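Local coordinates for protein intimin (Escherichia coli, PDB 1F00) that probably mediates bacterial adhesion to host cells by binding its receptor through a C-terminal C-type lectin-like domain, at residues Lys192-Asn197 with Ile240-Gln245. Sequence-based numbering, arbitrary orientation.
Sequences KRVTYN and ISWVQQ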
loop_
_atom_site.group_PDB
_atom_site.type_symbol
_atom_site.label_atom_id
_atom_site.label_comp_id
_atom_site.label_asym_id
_atom_site.label_seq_id
_atom_site.Cartn_x
_atom_site.Cartn_y
_atom_site.Cartn_z
ATOM N N LYS A 192 8.234 12.623 30.441
ATOM C CA LYS A 192 8.421 12.585 31.888
ATOM C C LYS A 192 7.433 11.671 32.596
ATOM O O LYS A 192 6.294 11.518 32.154
ATOM C CB LYS A 192 8.245 13.993 32.457
ATOM C CG LYS A 192 6.881 14.602 32.115
ATOM C CD LYS A 192 6.720 16.011 32.664
ATOM C CE LYS A 192 5.425 16.647 32.167
ATOM N NZ LYS A 192 5.254 18.020 32.720
ATOM N N ARG A 193 7.867 11.063 33.696
ATOM C CA ARG A 193 6.966 10.233 34.483
ATOM C C ARG A 193 6.184 11.238 35.325
ATOM O O ARG A 193 6.711 12.297 35.689
ATOM C CB ARG A 193 7.733 9.273 35.389
ATOM C CG ARG A 193 8.407 8.130 34.646
ATOM C CD ARG A 193 9.079 7.176 35.620
ATOM N NE ARG A 193 9.828 6.117 34.948
ATOM C CZ ARG A 193 10.853 6.324 34.126
ATOM N NH1 ARG A 193 11.260 7.561 33.865
ATOM N NH2 ARG A 193 11.481 5.296 33.570
ATOM N N VAL A 194 4.934 10.916 35.627
ATOM C CA VAL A 194 4.089 11.821 36.388
ATOM C C VAL A 194 3.291 11.069 37.445
ATOM O O VAL A 194 3.243 9.838 37.437
ATOM C CB VAL A 194 3.104 12.553 35.446
ATOM C CG1 VAL A 194 3.875 13.406 34.456
ATOM C CG2 VAL A 194 2.230 11.537 34.697
ATOM N N THR A 195 2.669 11.803 38.363
ATOM C CA THR A 195 1.864 11.149 39.388
ATOM C C THR A 195 0.601 10.640 38.703
ATOM O O THR A 195 0.303 11.021 37.574
ATOM C CB THR A 195 1.440 12.123 40.508
ATOM O OG1 THR A 195 0.522 13.088 39.979
ATOM C CG2 THR A 195 2.654 12.838 41.079
ATOM N N TYR A 196 -0.139 9.782 39.393
ATOM C CA TYR A 196 -1.375 9.245 38.844
ATOM C C TYR A 196 -2.359 10.381 38.540
ATOM O O TYR A 196 -2.946 10.425 37.462
ATOM C CB TYR A 196 -1.995 8.242 39.833
ATOM C CG TYR A 196 -3.371 7.752 39.438
ATOM C CD1 TYR A 196 -4.511 8.484 39.763
ATOM C CD2 TYR A 196 -3.533 6.579 38.702
ATOM C CE1 TYR A 196 -5.779 8.064 39.365
ATOM C CE2 TYR A 196 -4.797 6.150 38.293
ATOM C CZ TYR A 196 -5.915 6.899 38.631
ATOM O OH TYR A 196 -7.167 6.486 38.242
ATOM N N ASN A 197 -2.534 11.305 39.478
ATOM C CA ASN A 197 -3.463 12.410 39.253
ATOM C C ASN A 197 -3.068 13.278 38.066
ATOM O O ASN A 197 -3.934 13.733 37.313
ATOM C CB ASN A 197 -3.606 13.273 40.510
ATOM C CG ASN A 197 -4.484 12.619 41.562
ATOM O OD1 ASN A 197 -5.505 12.008 41.241
ATOM N ND2 ASN A 197 -4.100 12.758 42.827
ATOM N N ILE A 240 6.331 2.111 31.214
ATOM C CA ILE A 240 5.448 1.732 32.310
ATOM C C ILE A 240 4.379 2.826 32.377
ATOM O O ILE A 240 4.698 4.011 32.500
ATOM C CB ILE A 240 6.249 1.635 33.640
ATOM C CG1 ILE A 240 5.304 1.337 34.806
ATOM C CG2 ILE A 240 7.041 2.919 33.879
ATOM C CD1 ILE A 240 6.030 1.105 36.126
ATOM N N SER A 241 3.112 2.426 32.288
ATOM C CA SER A 241 2.005 3.378 32.274
ATOM C C SER A 241 0.909 3.104 33.298
ATOM O O SER A 241 0.554 1.956 33.552
ATOM C CB SER A 241 1.371 3.389 30.878
ATOM O OG SER A 241 2.363 3.351 29.867
ATOM N N TRP A 242 0.360 4.175 33.859
ATOM C CA TRP A 242 -0.711 4.078 34.849
ATOM C C TRP A 242 -1.985 3.509 34.223
ATOM O O TRP A 242 -2.243 3.727 33.037
ATOM C CB TRP A 242 -1.080 5.464 35.385
ATOM C CG TRP A 242 -0.016 6.218 36.117
ATOM C CD1 TRP A 242 0.651 7.326 35.681
ATOM C CD2 TRP A 242 0.437 5.976 37.453
ATOM N NE1 TRP A 242 1.488 7.794 36.666
ATOM C CE2 TRP A 242 1.374 6.986 37.766
ATOM C CE3 TRP A 242 0.137 5.005 38.419
ATOM C CZ2 TRP A 242 2.016 7.056 39.008
ATOM C CZ3 TRP A 242 0.778 5.074 39.659
ATOM C CH2 TRP A 242 1.706 6.096 39.938
ATOM N N VAL A 243 -2.769 2.779 35.013
ATOM C CA VAL A 243 -4.062 2.276 34.546
ATOM C C VAL A 243 -5.059 2.768 35.592
ATOM O O VAL A 243 -4.695 2.943 36.756
ATOM C CB VAL A 243 -4.146 0.714 34.437
ATOM C CG1 VAL A 243 -3.010 0.186 33.574
ATOM C CG2 VAL A 243 -4.149 0.073 35.813
ATOM N N GLN A 244 -6.303 3.004 35.178
ATOM C CA GLN A 244 -7.350 3.493 36.082
ATOM C C GLN A 244 -7.367 2.744 37.419
ATOM O O GLN A 244 -7.271 1.517 37.458
ATOM C CB GLN A 244 -8.728 3.361 35.414
ATOM C CG GLN A 244 -9.856 4.063 36.171
ATOM C CD GLN A 244 -9.818 5.569 36.004
ATOM O OE1 GLN A 244 -10.205 6.317 36.907
ATOM N NE2 GLN A 244 -9.364 6.025 34.839
ATOM N N GLN A 245 -7.497 3.485 38.514
ATOM C CA GLN A 245 -7.537 2.869 39.842
ATOM C C GLN A 245 -8.830 2.087 40.035
ATOM O O GLN A 245 -9.884 2.496 39.544
ATOM C CB GLN A 245 -7.494 3.933 40.949
ATOM C CG GLN A 245 -6.147 4.594 41.225
ATOM C CD GLN A 245 -6.268 5.669 42.297
ATOM O OE1 GLN A 245 -7.147 6.525 42.224
ATOM N NE2 GLN A 245 -5.389 5.628 43.296
HETATM O O HOH W 1 -9.130 8.302 39.055
#
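Tyr196 turns an edge of its ring toward the face of Trp242 within the C-type lectin-like domain of intimin, where the start of helix 196-205 packs on strand 240-242 and the chain that follows it. The pair is an offset edge-to-face stack: the planes are 86° apart and the centroid of the Tyr196 ring lies 5.9 Å from that of the six-membered ring of Trp242. Backbone as well as side chain meets the indole, since Tyr196 CA sits over the middle of it, 3.9 Å from the centroid of the Trp242 five-membered ring, a CH-pi contact. The indole is also held at its rim. Trp242 NE1 donates to Val194 O (2.8 Å, N-H...O angle 149°); this oxygen lies in the ring plane, whereas NE1 stands above the carbonyl plane. One bond therefore ties Val194, ahead of the helix, to an aromatic side chain whose face meets Tyr196 CA at the start of the helix, and Thr195 caps that helix through its OG1 to the backbone N of Asp198.

Tyr196 CG is anti to the backbone N, and the ring beyond it reaches Gln244 and Gln245. Gln245 CG lies over one ring face, displaced toward the rim and closest to Tyr196 CZ at 3.5 Å, while the amide plane is tilted against the ring; Gln245 NE2 bonds to Val254 O, at the start of strand 254-259. Val243 O approaches the ring edge in plane, 3.6 Å from Tyr196 CE2. At the hydroxyl, a water hydrogen-bonds Tyr196 OH (2.8 Å) and donates to Gln244 OE1, and Gln245 N donates to the same Tyr196 OH over 3.0 Å, with an N-H...O angle of 164°.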